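Local coordinates for protein succinylglutamate desuccinylase/aspartoacylase (Ruegeria sp. TM1040, PDB 3NA6) that probably hydrolyses the amide bond of an N-acylated amino acid, as in metal-dependent relatives of the succinylglutamate desuccinylase/aspartoacylase family, at residues D282-V287 / Y300-S305; I272-P277 / G306-R311; P40-Q45 / E71-T76; G49-L54 / R84-P89; G60-G65 / D143-G148. All coordinates share one frame; numbering follows the deposited sequence. Where two conformers were deposited one is given.

Contact 1 (D282-V287 / Y300-S305); sequences DLVARV and YRARRS
Leu283 sets CG anti to its backbone N (chi1 -161°), while Arg301 sets CG anti to its carbonyl carbon (chi1 -72°) and stays extended to NE, which brings both side chains together on one face of the sheet. Leu283 CD1 lies over the centre of the Arg301 guanidinium, 4.0 Å from NH2 of Arg301. The charged end is held elsewhere, NH2 in a salt bridge with Glu299 and NH1 on Gly281 O. On the face shared with Ala285, Val287 CG2 touches the Tyr300 ring at its edge, 3.8 Å from CE2 of Tyr300, whose OH is bonded to Glu263 N. Tyr300 O is gripped by two donors: Val284 N at 2.8 Å, in the carbonyl plane, and Ala285 N at 3.2 Å, tilted from it. Tyr300 N returns a bond to Ala285 O (2.8 Å). Beyond the irregularity, Ala302 N donates to Asp282 O (2.7 Å), and Val284 CG2 packs 3.7 Å from Ala302 CB. Leu283 thus pairs with Arg301 but Ala285 with Tyr300, a one-residue slip in register. Val284 and Ala285 together face Tyr300, a classic beta bulge in the antiparallel hairpin of strands 283-288 and 298-301.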
# COMPACT_ATOMS: atom_id res chain seq x y z
N ASP A 282 23.55 -33.89 14.75
CA ASP A 282 22.40 -33.50 15.57
C ASP A 282 21.44 -32.59 14.78
O ASP A 282 21.86 -31.76 13.96
CB ASP A 282 22.83 -32.73 16.83
CG ASP A 282 23.42 -33.62 17.92
OD1 ASP A 282 23.48 -34.86 17.77
OD2 ASP A 282 23.82 -33.04 18.96
N LEU A 283 20.16 -32.74 15.09
CA LEU A 283 19.11 -31.89 14.55
C LEU A 283 19.30 -30.48 15.10
O LEU A 283 19.42 -30.30 16.29
CB LEU A 283 17.78 -32.47 14.98
CG LEU A 283 16.50 -32.12 14.27
CD1 LEU A 283 16.57 -32.38 12.78
CD2 LEU A 283 15.41 -32.95 14.93
N VAL A 284 19.40 -29.50 14.21
CA VAL A 284 19.50 -28.08 14.59
C VAL A 284 18.15 -27.36 14.45
O VAL A 284 17.81 -26.47 15.26
CB VAL A 284 20.55 -27.39 13.74
CG1 VAL A 284 20.55 -25.89 13.92
CG2 VAL A 284 21.91 -27.98 14.08
N ALA A 285 17.40 -27.74 13.43
CA ALA A 285 16.10 -27.11 13.16
C ALA A 285 15.19 -28.01 12.36
O ALA A 285 15.67 -28.91 11.62
CB ALA A 285 16.29 -25.80 12.44
N ARG A 286 13.89 -27.79 12.51
CA ARG A 286 12.90 -28.43 11.64
C ARG A 286 11.94 -27.38 11.10
O ARG A 286 11.51 -26.49 11.84
CB ARG A 286 12.12 -29.51 12.37
CG ARG A 286 13.01 -30.60 12.95
CD ARG A 286 12.20 -31.76 13.50
NE ARG A 286 11.45 -31.40 14.69
CZ ARG A 286 10.67 -32.25 15.36
NH1 ARG A 286 10.57 -33.51 14.93
NH2 ARG A 286 9.99 -31.83 16.42
N VAL A 287 11.61 -27.50 9.81
CA VAL A 287 10.60 -26.67 9.17
C VAL A 287 9.29 -27.45 8.93
O VAL A 287 9.27 -28.50 8.20
CB VAL A 287 11.12 -26.05 7.86
CG1 VAL A 287 10.08 -25.03 7.32
CG2 VAL A 287 12.43 -25.29 8.13
N TYR A 300 17.08 -29.99 9.43
CA TYR A 300 18.39 -29.42 9.16
C TYR A 300 19.33 -29.89 10.28
O TYR A 300 19.04 -29.69 11.47
CB TYR A 300 18.29 -27.89 8.96
CG TYR A 300 17.50 -27.58 7.69
CD1 TYR A 300 18.13 -27.64 6.44
CD2 TYR A 300 16.13 -27.31 7.71
CE1 TYR A 300 17.42 -27.40 5.26
CE2 TYR A 300 15.40 -27.05 6.51
CZ TYR A 300 16.05 -27.13 5.29
OH TYR A 300 15.40 -26.89 4.09
N ARG A 301 20.40 -30.57 9.88
CA ARG A 301 21.33 -31.22 10.82
C ARG A 301 22.70 -30.53 10.85
O ARG A 301 23.10 -29.90 9.87
CB ARG A 301 21.47 -32.70 10.48
CG ARG A 301 20.23 -33.45 10.85
CD ARG A 301 20.31 -34.93 10.63
NE ARG A 301 19.01 -35.50 10.99
CZ ARG A 301 18.66 -35.84 12.22
NH1 ARG A 301 19.51 -35.73 13.24
NH2 ARG A 301 17.44 -36.30 12.43
N ALA A 302 23.39 -30.61 11.99
CA ALA A 302 24.69 -29.95 12.13
C ALA A 302 25.73 -30.71 11.30
O ALA A 302 25.79 -31.94 11.33
CB ALA A 302 25.11 -29.86 13.58
N ARG A 303 26.48 -29.95 10.51
CA ARG A 303 27.52 -30.49 9.63
C ARG A 303 28.81 -30.78 10.43
O ARG A 303 29.66 -31.54 9.98
CB ARG A 303 27.81 -29.52 8.48
CG ARG A 303 28.69 -28.31 8.85
CD ARG A 303 28.47 -27.09 7.92
NE ARG A 303 29.18 -25.90 8.39
CZ ARG A 303 30.50 -25.69 8.28
NH1 ARG A 303 31.29 -26.60 7.73
NH2 ARG A 303 31.03 -24.56 8.73
N ARG A 304 28.92 -30.18 11.61
CA ARG A 304 30.04 -30.42 12.52
C ARG A 304 29.66 -30.06 13.96
O ARG A 304 28.63 -29.41 14.20
CB ARG A 304 31.20 -29.53 12.12
CG ARG A 304 30.83 -28.07 12.26
CD ARG A 304 31.93 -27.19 11.73
NE ARG A 304 31.64 -25.80 12.00
CZ ARG A 304 32.56 -24.85 12.15
NH1 ARG A 304 33.86 -25.14 12.06
NH2 ARG A 304 32.19 -23.60 12.41
N SER A 305 30.49 -30.43 14.91
CA SER A 305 30.21 -30.15 16.30
C SER A 305 30.51 -28.69 16.64
O SER A 305 31.37 -28.05 16.04
CB SER A 305 31.02 -31.07 17.19
OG SER A 305 30.67 -32.42 16.92

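Contact 2 (I272-P277 / G306-R311); sequences IDLGEP and GVLISR
Gly275 N donates to Leu308 O (2.8 Å) and Leu308 N donates back to Glu276 O (3.1 Å), fastening a type II beta turn, Asp273 to Glu276, against strand 306-312. The chain then continues into an antiparallel non-hydrogen-bonded pair, Pro277 with Val307, with close CA-H...O approaches from Val307 CA to Glu276 O and from Pro277 CA to Gly306 O. Gly275 occupies the third position of the turn with phi 88°, where a side chain would be jammed against the carbonyl O of Leu274. Inside the turn, Glu276 N bonds to Asp273 O, and the Glu276 carboxylate folds back so that OE1 takes Asp273 N at 2.9 Å, from above the carboxylate plane.

Leu308 is the main apolar group. With CG anti to its backbone N (chi1 -179°), its CD2 is directed at the start of the turn, 3.4 Å from Ile272 O, a buried carbonyl that has no polar partner in the model. Ile272 CG1 approaches Leu308 CB obliquely at 4.0 Å. Leu274 sends CD2 along the strand backbone, 3.7 Å from Ile309 C, and on to the aliphatic CG of Arg311. The polar ends of this region face a second subunit: Asp273 OD1 and OD2 accept from Ala219 N and Arg220 N of that neighbour, and Arg311 NH1 donates to its Ser217 O. Within the chain, Asp273 OD1 and Arg311 NH1 are too far apart for a salt bridge, and one water spans them, lying in the guanidinium plane, donating to Asp273 OD1 (2.7 Å) and accepting from Arg311 NH1 (2.8 Å).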
# COMPACT_ATOMS: atom_id res chain seq x y z
N ILE A 272 18.00 -26.26 19.42
CA ILE A 272 18.87 -25.85 20.53
C ILE A 272 18.88 -24.31 20.53
O ILE A 272 18.58 -23.68 19.52
CB ILE A 272 20.32 -26.42 20.43
CG1 ILE A 272 21.11 -25.73 19.32
CG2 ILE A 272 20.33 -28.00 20.32
CD1 ILE A 272 20.57 -25.93 17.97
N ASP A 273 19.23 -23.71 21.66
CA ASP A 273 19.23 -22.26 21.75
C ASP A 273 20.63 -21.68 21.67
O ASP A 273 21.61 -22.41 21.69
CB ASP A 273 18.46 -21.84 23.01
CG ASP A 273 16.97 -22.18 22.92
OD1 ASP A 273 16.43 -22.13 21.78
OD2 ASP A 273 16.34 -22.47 23.97
N LEU A 274 20.70 -20.35 21.54
CA LEU A 274 21.96 -19.65 21.34
C LEU A 274 22.97 -19.99 22.41
O LEU A 274 22.66 -20.00 23.60
CB LEU A 274 21.74 -18.12 21.28
CG LEU A 274 21.16 -17.54 19.99
CD1 LEU A 274 20.89 -16.01 20.13
CD2 LEU A 274 22.11 -17.79 18.83
N GLY A 275 24.18 -20.32 21.97
CA GLY A 275 25.25 -20.64 22.87
C GLY A 275 25.32 -22.09 23.27
O GLY A 275 26.31 -22.49 23.80
N GLU A 276 24.28 -22.87 22.99
CA GLU A 276 24.23 -24.27 23.42
C GLU A 276 24.94 -25.20 22.44
O GLU A 276 25.00 -24.93 21.25
CB GLU A 276 22.78 -24.72 23.63
CG GLU A 276 22.10 -24.00 24.76
CD GLU A 276 20.61 -24.34 24.93
OE1 GLU A 276 20.03 -25.09 24.09
OE2 GLU A 276 20.02 -23.84 25.91
N PRO A 277 25.50 -26.31 22.95
CA PRO A 277 26.28 -27.23 22.10
C PRO A 277 25.44 -28.13 21.17
O PRO A 277 24.29 -28.43 21.45
CB PRO A 277 27.05 -28.09 23.12
CG PRO A 277 26.25 -28.04 24.36
CD PRO A 277 25.41 -26.77 24.34
N GLY A 306 29.78 -28.16 17.61
CA GLY A 306 30.00 -26.79 18.02
C GLY A 306 28.93 -26.27 18.94
O GLY A 306 28.32 -27.03 19.71
N VAL A 307 28.73 -24.95 18.86
CA VAL A 307 27.66 -24.24 19.58
C VAL A 307 26.88 -23.37 18.58
O VAL A 307 27.41 -22.93 17.58
CB VAL A 307 28.22 -23.38 20.73
CG1 VAL A 307 28.98 -24.27 21.78
CG2 VAL A 307 29.15 -22.28 20.20
N LEU A 308 25.61 -23.12 18.87
CA LEU A 308 24.79 -22.31 18.00
C LEU A 308 25.15 -20.85 18.22
O LEU A 308 25.03 -20.32 19.35
CB LEU A 308 23.33 -22.57 18.30
CG LEU A 308 22.35 -21.80 17.46
CD1 LEU A 308 22.23 -22.45 16.07
CD2 LEU A 308 21.01 -21.72 18.19
N ILE A 309 25.59 -20.20 17.15
CA ILE A 309 26.03 -18.83 17.27
C ILE A 309 25.09 -17.84 16.58
O ILE A 309 25.12 -16.65 16.88
CB ILE A 309 27.53 -18.62 16.82
CG1 ILE A 309 27.71 -18.90 15.34
CG2 ILE A 309 28.49 -19.46 17.68
CD1 ILE A 309 29.10 -18.49 14.82
N SER A 310 24.27 -18.32 15.65
CA SER A 310 23.32 -17.47 14.96
C SER A 310 22.08 -18.28 14.63
O SER A 310 22.18 -19.47 14.36
CB SER A 310 23.91 -16.94 13.65
OG SER A 310 23.04 -15.94 13.12
N ARG A 311 20.91 -17.64 14.67
CA ARG A 311 19.67 -18.32 14.24
C ARG A 311 18.71 -17.40 13.53
O ARG A 311 18.67 -16.21 13.81
CB ARG A 311 18.95 -18.96 15.43
CG ARG A 311 18.67 -18.04 16.63
CD ARG A 311 17.50 -18.57 17.50
NE ARG A 311 16.23 -18.56 16.75
CZ ARG A 311 15.04 -18.92 17.24
NH1 ARG A 311 14.92 -19.33 18.48
NH2 ARG A 311 13.96 -18.87 16.46
O HOH W 1 16.91 -19.93 20.34

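Contact 3 (P40-Q45 / E71-T76); sequences PITVIQ and ELAATT
Thr42 and Ile44 of strand 36-46 pack against Ala73 and Thr76 at the C-terminal end of helix 64-75, a buried helix-on-sheet contact made by side chains. The two short segments run 9.0 Å apart at their closest axes, with 54° between their directions. Strand 36-46 is the sheet neighbour of strand 83-88, and Thr42 and Ile44, alternate residues of the strand, both point at the helix.

The fit is close because the helix presents a methyl group: Ala73 CB sits 3.6 Å from Thr42 OG1 and also touches Thr42 CB. The Thr42 hydroxyl has its polar partners elsewhere, His20 ND1 of the same chain and Thr293 OG1 of a second subunit, leaving Ala73 a purely van der Waals neighbour. Further along the strand, Ile44 places CG1 anti to its carbonyl carbon (chi1 -52°) and stretches CD1 out to Thr76, crossing it obliquely 3.7 Å from Thr76 CB. Thr76 CG2 is 4.0 Å from the same Ile44 CD1. Thr76 is the first residue to leave helical angles, and its OG1 turns back to donate to Leu72 O at 2.7 Å, backing up a weak backbone bond from Thr76 N. An alanine here would probably leave Leu72 O without its hydroxyl donor and open a gap beside Ile44 CD1 where CG2 had been.

Val81 also touches both Ile44 and Thr76. Across the contact the packing is van der Waals, Ala73 CB on Thr42 and Ile44 CD1 on Thr76, while the hydroxyls of Thr42 and Thr76 are bonded elsewhere, that of Thr76 within its own helix end.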
# COMPACT_ATOMS: atom_id res chain seq x y z
N PRO A 40 20.38 13.04 14.12
CA PRO A 40 20.90 13.54 15.40
C PRO A 40 22.37 13.28 15.55
O PRO A 40 22.86 12.24 15.10
CB PRO A 40 20.11 12.74 16.44
CG PRO A 40 18.80 12.50 15.73
CD PRO A 40 19.27 12.10 14.36
N ILE A 41 23.07 14.23 16.15
CA ILE A 41 24.49 14.11 16.38
C ILE A 41 24.85 14.87 17.66
O ILE A 41 24.28 15.91 17.95
CB ILE A 41 25.31 14.62 15.16
CG1 ILE A 41 26.82 14.38 15.35
CG2 ILE A 41 24.98 16.09 14.84
CD1 ILE A 41 27.60 14.51 14.04
N THR A 42 25.78 14.31 18.43
CA THR A 42 26.36 14.99 19.57
C THR A 42 27.88 14.97 19.40
O THR A 42 28.46 13.94 19.03
CB THR A 42 25.98 14.31 20.90
OG1 THR A 42 24.61 14.59 21.22
CG2 THR A 42 26.85 14.84 22.03
N VAL A 43 28.51 16.11 19.64
CA VAL A 43 29.98 16.18 19.69
C VAL A 43 30.37 16.61 21.07
O VAL A 43 29.80 17.59 21.61
CB VAL A 43 30.57 17.16 18.67
CG1 VAL A 43 32.12 17.21 18.82
CG2 VAL A 43 30.13 16.75 17.26
N ILE A 44 31.28 15.84 21.67
CA ILE A 44 31.91 16.20 22.95
C ILE A 44 33.44 16.22 22.77
O ILE A 44 34.03 15.20 22.41
CB ILE A 44 31.54 15.21 24.10
CG1 ILE A 44 30.01 15.04 24.19
CG2 ILE A 44 32.15 15.69 25.44
CD1 ILE A 44 29.54 13.94 25.16
N GLN A 45 34.05 17.38 23.04
CA GLN A 45 35.47 17.61 22.81
C GLN A 45 36.10 18.39 23.97
O GLN A 45 35.52 19.35 24.48
CB GLN A 45 35.70 18.36 21.51
CG GLN A 45 37.14 18.82 21.29
CD GLN A 45 37.32 19.57 20.01
OE1 GLN A 45 37.13 19.02 18.92
NE2 GLN A 45 37.68 20.85 20.12
N GLU A 71 22.71 7.20 25.72
CA GLU A 71 23.11 7.44 27.12
C GLU A 71 24.47 8.15 27.17
O GLU A 71 24.65 9.11 27.91
CB GLU A 71 23.18 6.14 27.90
CG GLU A 71 23.45 6.35 29.37
CD GLU A 71 23.68 5.06 30.10
OE1 GLU A 71 22.70 4.37 30.44
OE2 GLU A 71 24.85 4.74 30.33
N LEU A 72 25.41 7.69 26.36
CA LEU A 72 26.71 8.35 26.27
C LEU A 72 26.56 9.84 25.93
O LEU A 72 27.15 10.69 26.58
CB LEU A 72 27.62 7.67 25.23
CG LEU A 72 29.10 8.10 25.33
CD1 LEU A 72 29.79 7.48 26.55
CD2 LEU A 72 29.83 7.76 24.06
N ALA A 73 25.72 10.15 24.96
CA ALA A 73 25.61 11.55 24.49
C ALA A 73 24.95 12.43 25.56
O ALA A 73 25.26 13.62 25.69
CB ALA A 73 24.82 11.64 23.20
N ALA A 74 24.06 11.83 26.34
CA ALA A 74 23.26 12.57 27.32
C ALA A 74 23.94 12.70 28.67
O ALA A 74 23.56 13.53 29.45
CB ALA A 74 21.90 11.90 27.49
N THR A 75 24.91 11.85 28.98
CA THR A 75 25.43 11.78 30.34
C THR A 75 26.95 12.04 30.47
O THR A 75 27.46 12.03 31.56
CB THR A 75 25.06 10.42 31.01
OG1 THR A 75 25.79 9.36 30.40
CG2 THR A 75 23.56 10.12 30.90
N THR A 76 27.66 12.30 29.39
CA THR A 76 29.12 12.45 29.47
C THR A 76 29.41 13.93 29.55
O THR A 76 28.88 14.70 28.74
CB THR A 76 29.78 11.91 28.20
OG1 THR A 76 29.44 10.52 28.06
CG2 THR A 76 31.31 12.11 28.23

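Contact 4 (G49-L54 / R84-P89); sequences GKTALL and RLIIVP
Thr51 OG1 is gripped side-on by two nitrogens of Arg84, NE at 2.9 Å and NH2 at 3.1 Å, with the hydroxyl oxygen in the guanidinium plane. A bend at chi3 (52°) in the Arg84 chain swings the guanidinium round to Thr51, while NH1 bonds to Leu13 O. A leucine in place of Arg84 would probably leave Thr51 OG1 and Leu13 O without these donors and Thr51 freer to turn. From this clasp a regular parallel ladder follows along the strands: Arg84 N to Lys50 O, Ala52 N to Arg84 O, Ile86 N to Ala52 O, Leu54 N to Ile86 O and Val88 N to Leu54 O, each 2.9 Å. Ile86 N to Ala52 O is almost straight (178° at the hydrogen).

On the face of Thr51 and Arg84, Ile86 CD1 packs 3.8 Å from Thr51 CG2 and lies over the rim of the guanidinium, and Leu53 CD1 presses on Ile86 CG2 at a tight 3.5 Å. On the other face Leu54 CD1 meets Leu85 CD2 (3.9 Å), with Leu69 and Leu72 of helix 64-75 against Leu54. Two parallel strands, 51-55 and 83-88, linked through that helix make a beta-alpha-beta crossover within the catalytic-domain sheet.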
# COMPACT_ATOMS: atom_id res chain seq x y z
N GLY A 49 43.48 14.49 22.54
CA GLY A 49 43.41 13.05 22.33
C GLY A 49 42.80 12.65 21.02
O GLY A 49 42.51 13.49 20.15
N LYS A 50 42.58 11.35 20.89
CA LYS A 50 41.95 10.81 19.71
C LYS A 50 40.51 11.32 19.55
O LYS A 50 39.83 11.73 20.52
CB LYS A 50 41.90 9.28 19.80
CG LYS A 50 43.23 8.54 19.74
CD LYS A 50 42.95 7.07 19.52
CE LYS A 50 44.05 6.18 20.05
NZ LYS A 50 45.19 6.06 19.13
N THR A 51 40.07 11.28 18.29
CA THR A 51 38.68 11.45 17.96
C THR A 51 38.14 10.08 17.65
O THR A 51 38.76 9.34 16.88
CB THR A 51 38.47 12.35 16.74
OG1 THR A 51 38.88 13.69 17.05
CG2 THR A 51 36.96 12.30 16.29
N ALA A 52 37.01 9.72 18.27
CA ALA A 52 36.28 8.50 17.96
C ALA A 52 34.95 8.87 17.32
O ALA A 52 34.22 9.75 17.81
CB ALA A 52 36.06 7.64 19.19
N LEU A 53 34.65 8.17 16.22
CA LEU A 53 33.37 8.25 15.55
C LEU A 53 32.56 7.01 15.91
O LEU A 53 32.93 5.87 15.60
CB LEU A 53 33.57 8.37 14.05
CG LEU A 53 32.30 8.58 13.18
CD1 LEU A 53 31.54 9.88 13.55
CD2 LEU A 53 32.69 8.56 11.70
N LEU A 54 31.44 7.26 16.58
CA LEU A 54 30.61 6.22 17.21
C LEU A 54 29.23 6.20 16.56
O LEU A 54 28.51 7.21 16.57
CB LEU A 54 30.48 6.47 18.71
CG LEU A 54 31.83 6.78 19.41
CD1 LEU A 54 31.60 7.32 20.77
CD2 LEU A 54 32.67 5.52 19.42
N ARG A 84 37.95 13.67 21.56
CA ARG A 84 36.67 14.01 20.97
C ARG A 84 35.83 12.79 20.74
O ARG A 84 36.30 11.78 20.20
CB ARG A 84 36.87 14.73 19.66
CG ARG A 84 35.54 15.11 18.97
CD ARG A 84 35.74 16.12 17.86
NE ARG A 84 36.76 15.69 16.90
CZ ARG A 84 36.98 16.26 15.72
NH1 ARG A 84 36.23 17.28 15.29
NH2 ARG A 84 37.94 15.80 14.95
N LEU A 85 34.56 12.89 21.14
CA LEU A 85 33.55 11.91 20.77
C LEU A 85 32.61 12.51 19.71
O LEU A 85 32.05 13.55 19.93
CB LEU A 85 32.75 11.50 22.01
CG LEU A 85 33.53 10.90 23.18
CD1 LEU A 85 32.63 10.79 24.42
CD2 LEU A 85 34.13 9.54 22.81
N ILE A 86 32.46 11.88 18.54
CA ILE A 86 31.41 12.27 17.58
C ILE A 86 30.39 11.11 17.62
O ILE A 86 30.71 9.98 17.17
CB ILE A 86 31.93 12.46 16.17
CG1 ILE A 86 32.99 13.56 16.16
CG2 ILE A 86 30.80 12.84 15.21
CD1 ILE A 86 33.78 13.68 14.85
N ILE A 87 29.22 11.39 18.20
CA ILE A 87 28.23 10.37 18.54
C ILE A 87 27.00 10.51 17.63
O ILE A 87 26.33 11.54 17.64
CB ILE A 87 27.75 10.53 19.99
CG1 ILE A 87 28.95 10.65 20.95
CG2 ILE A 87 26.79 9.36 20.35
CD1 ILE A 87 28.60 10.88 22.44
N VAL A 88 26.70 9.47 16.87
CA VAL A 88 25.55 9.41 15.95
C VAL A 88 24.80 8.11 16.29
O VAL A 88 25.09 7.05 15.74
CB VAL A 88 26.04 9.38 14.50
CG1 VAL A 88 24.88 9.34 13.48
CG2 VAL A 88 26.96 10.59 14.22
N PRO A 89 23.85 8.18 17.23
CA PRO A 89 23.18 6.94 17.67
C PRO A 89 22.32 6.28 16.60
O PRO A 89 22.11 5.07 16.64
CB PRO A 89 22.29 7.39 18.83
CG PRO A 89 22.55 8.86 19.03
CD PRO A 89 23.36 9.38 17.91

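Contact 5 (G60-G65 / D143-G148); sequences GDEYEG and DFHSGG
Ser146 carries the direct hydrogen bonds, to two glutamates. Its N donates to Glu62 OE1 at 3.0 Å, and its OG donates to Glu64 OE1 at 2.7 Å, from above the carboxylate plane. The Glu62 carboxylate is modelled too close to Ser146 O, so its exact placement is doubtful. Glu62 reaches across with an extended chain, whereas Glu64 is bent at chi2 (78°), which curls OE1 round to the serine. Glu62 OE2 is bonded to His59 ND1, and His145 NE2 donates to Asp143 OD2 (2.8 Å).

Waters fill in where the chains stand apart. One accepts from Gly65 N and donates to Ser146 OG at 3.1 Å; another donates to Asp61 O at 2.7 Å and takes a weak bond from Gly148 N.

Glycine CA atoms make the weaker contacts. Gly65 CA lies over one face of the Phe144 ring, 3.8 Å from its centroid, a CH-pi contact; a side chain on Gly65 would collide with Phe144 CB. Gly148 CA makes a nearly straight CA-H...O contact with Asp61 O, 3.5 Å away.

The grouping of His59, Glu62 and His145 is consistent with the His-x-x-Glu...His metal site of the zinc-dependent relatives; no metal is modelled at it. Asp143 would probably be a second-shell partner of His145 if a metal bound there. Segment 60-65 leads into the start of helix 64-75. Segment 143-148 runs on from the end of strand 140-143. Strand 205-210 borders Phe144 and His145, while helix 219-235 packs on Phe144 and Glu64.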
# COMPACT_ATOMS: atom_id res chain seq x y z
N GLY A 60 18.51 -0.02 10.85
CA GLY A 60 17.54 0.68 11.69
C GLY A 60 16.81 -0.16 12.73
O GLY A 60 16.19 0.40 13.61
N ASP A 61 16.87 -1.49 12.60
CA ASP A 61 16.19 -2.43 13.52
C ASP A 61 17.16 -3.14 14.50
O ASP A 61 16.91 -4.28 14.95
CB ASP A 61 15.31 -3.42 12.73
CG ASP A 61 16.10 -4.31 11.74
OD1 ASP A 61 17.28 -4.02 11.43
OD2 ASP A 61 15.53 -5.33 11.27
N GLU A 62 18.25 -2.44 14.83
CA GLU A 62 19.33 -2.97 15.68
C GLU A 62 19.59 -1.95 16.82
O GLU A 62 20.11 -0.87 16.57
CB GLU A 62 20.58 -3.19 14.84
CG GLU A 62 20.37 -4.34 13.79
CD GLU A 62 21.53 -4.51 12.81
OE1 GLU A 62 22.67 -4.03 13.09
OE2 GLU A 62 21.31 -5.13 11.73
N TYR A 63 19.24 -2.32 18.05
CA TYR A 63 18.97 -1.33 19.10
C TYR A 63 19.99 -1.18 20.21
O TYR A 63 19.96 -0.18 20.91
CB TYR A 63 17.61 -1.60 19.72
CG TYR A 63 16.51 -1.41 18.69
CD1 TYR A 63 16.08 -0.15 18.35
CD2 TYR A 63 15.94 -2.49 18.04
CE1 TYR A 63 15.10 0.06 17.38
CE2 TYR A 63 14.94 -2.30 17.07
CZ TYR A 63 14.55 -1.04 16.74
OH TYR A 63 13.60 -0.85 15.79
N GLU A 64 20.87 -2.15 20.42
CA GLU A 64 21.79 -2.05 21.56
C GLU A 64 22.71 -0.81 21.46
O GLU A 64 22.91 -0.08 22.44
CB GLU A 64 22.67 -3.29 21.72
CG GLU A 64 22.02 -4.55 22.36
CD GLU A 64 21.13 -5.33 21.40
OE1 GLU A 64 21.07 -4.95 20.20
OE2 GLU A 64 20.52 -6.34 21.85
N GLY A 65 23.30 -0.61 20.28
CA GLY A 65 24.20 0.52 20.08
C GLY A 65 23.49 1.84 20.30
O GLY A 65 23.95 2.69 21.06
N ASP A 143 31.29 0.89 15.42
CA ASP A 143 30.04 0.70 14.68
C ASP A 143 29.29 -0.54 15.20
O ASP A 143 29.70 -1.67 14.95
CB ASP A 143 30.32 0.55 13.17
CG ASP A 143 29.03 0.58 12.32
OD1 ASP A 143 28.14 1.45 12.50
OD2 ASP A 143 28.91 -0.29 11.45
N PHE A 144 28.17 -0.30 15.87
CA PHE A 144 27.39 -1.33 16.55
C PHE A 144 26.45 -2.00 15.58
O PHE A 144 25.77 -1.31 14.81
CB PHE A 144 26.53 -0.73 17.67
CG PHE A 144 27.29 -0.33 18.90
CD1 PHE A 144 27.49 -1.23 19.92
CD2 PHE A 144 27.80 0.95 19.04
CE1 PHE A 144 28.16 -0.86 21.07
CE2 PHE A 144 28.49 1.32 20.17
CZ PHE A 144 28.66 0.41 21.20
N HIS A 145 26.42 -3.32 15.61
CA HIS A 145 25.39 -4.10 14.96
C HIS A 145 24.78 -5.13 15.89
O HIS A 145 25.36 -5.50 16.90
CB HIS A 145 25.93 -4.84 13.74
CG HIS A 145 26.28 -3.94 12.60
ND1 HIS A 145 25.50 -3.83 11.47
CD2 HIS A 145 27.33 -3.10 12.42
CE1 HIS A 145 26.04 -2.95 10.64
NE2 HIS A 145 27.15 -2.50 11.20
N SER A 146 23.59 -5.56 15.51
CA SER A 146 22.86 -6.68 16.10
C SER A 146 22.15 -7.40 14.94
O SER A 146 22.25 -6.97 13.79
CB SER A 146 21.88 -6.17 17.16
OG SER A 146 22.64 -5.41 18.11
N GLY A 147 21.50 -8.53 15.22
CA GLY A 147 20.90 -9.32 14.16
C GLY A 147 19.80 -8.66 13.35
O GLY A 147 19.65 -8.94 12.17
N GLY A 148 19.05 -7.77 13.97
CA GLY A 148 17.88 -7.19 13.34
C GLY A 148 16.67 -8.09 13.57
O GLY A 148 16.78 -9.12 14.25
O HOH W 2 17.94 -6.37 16.37
O HOH W 3 22.76 -0.71 15.88
O HOH W 4 23.36 -1.45 13.27
O HOH W 5 23.37 -2.45 18.00

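Contacts 3, 4 and 5 come first along the chain, and their segments alternate. Contacts 3 and 4 touch, with centres 9 Å apart, because strands 36-46 and 83-88 are neighbours in the large mixed sheet. Helix 64-75 serves contact 3 with its last turn and contact 5 with its first. Contact 5 lies about 5 Å from the centre of the chain in space. Contact 1 is nested inside the loop that contact 2 closes, their centres 11 Å apart. The catalytic-domain sheet and helix 64-75 thus connect contacts 3 and 4 to the probable active site at contact 5, while contacts 1 and 2 shape a separate beta part that, at contact 2, comes within about 7 Å of contact 5 between nearest atoms.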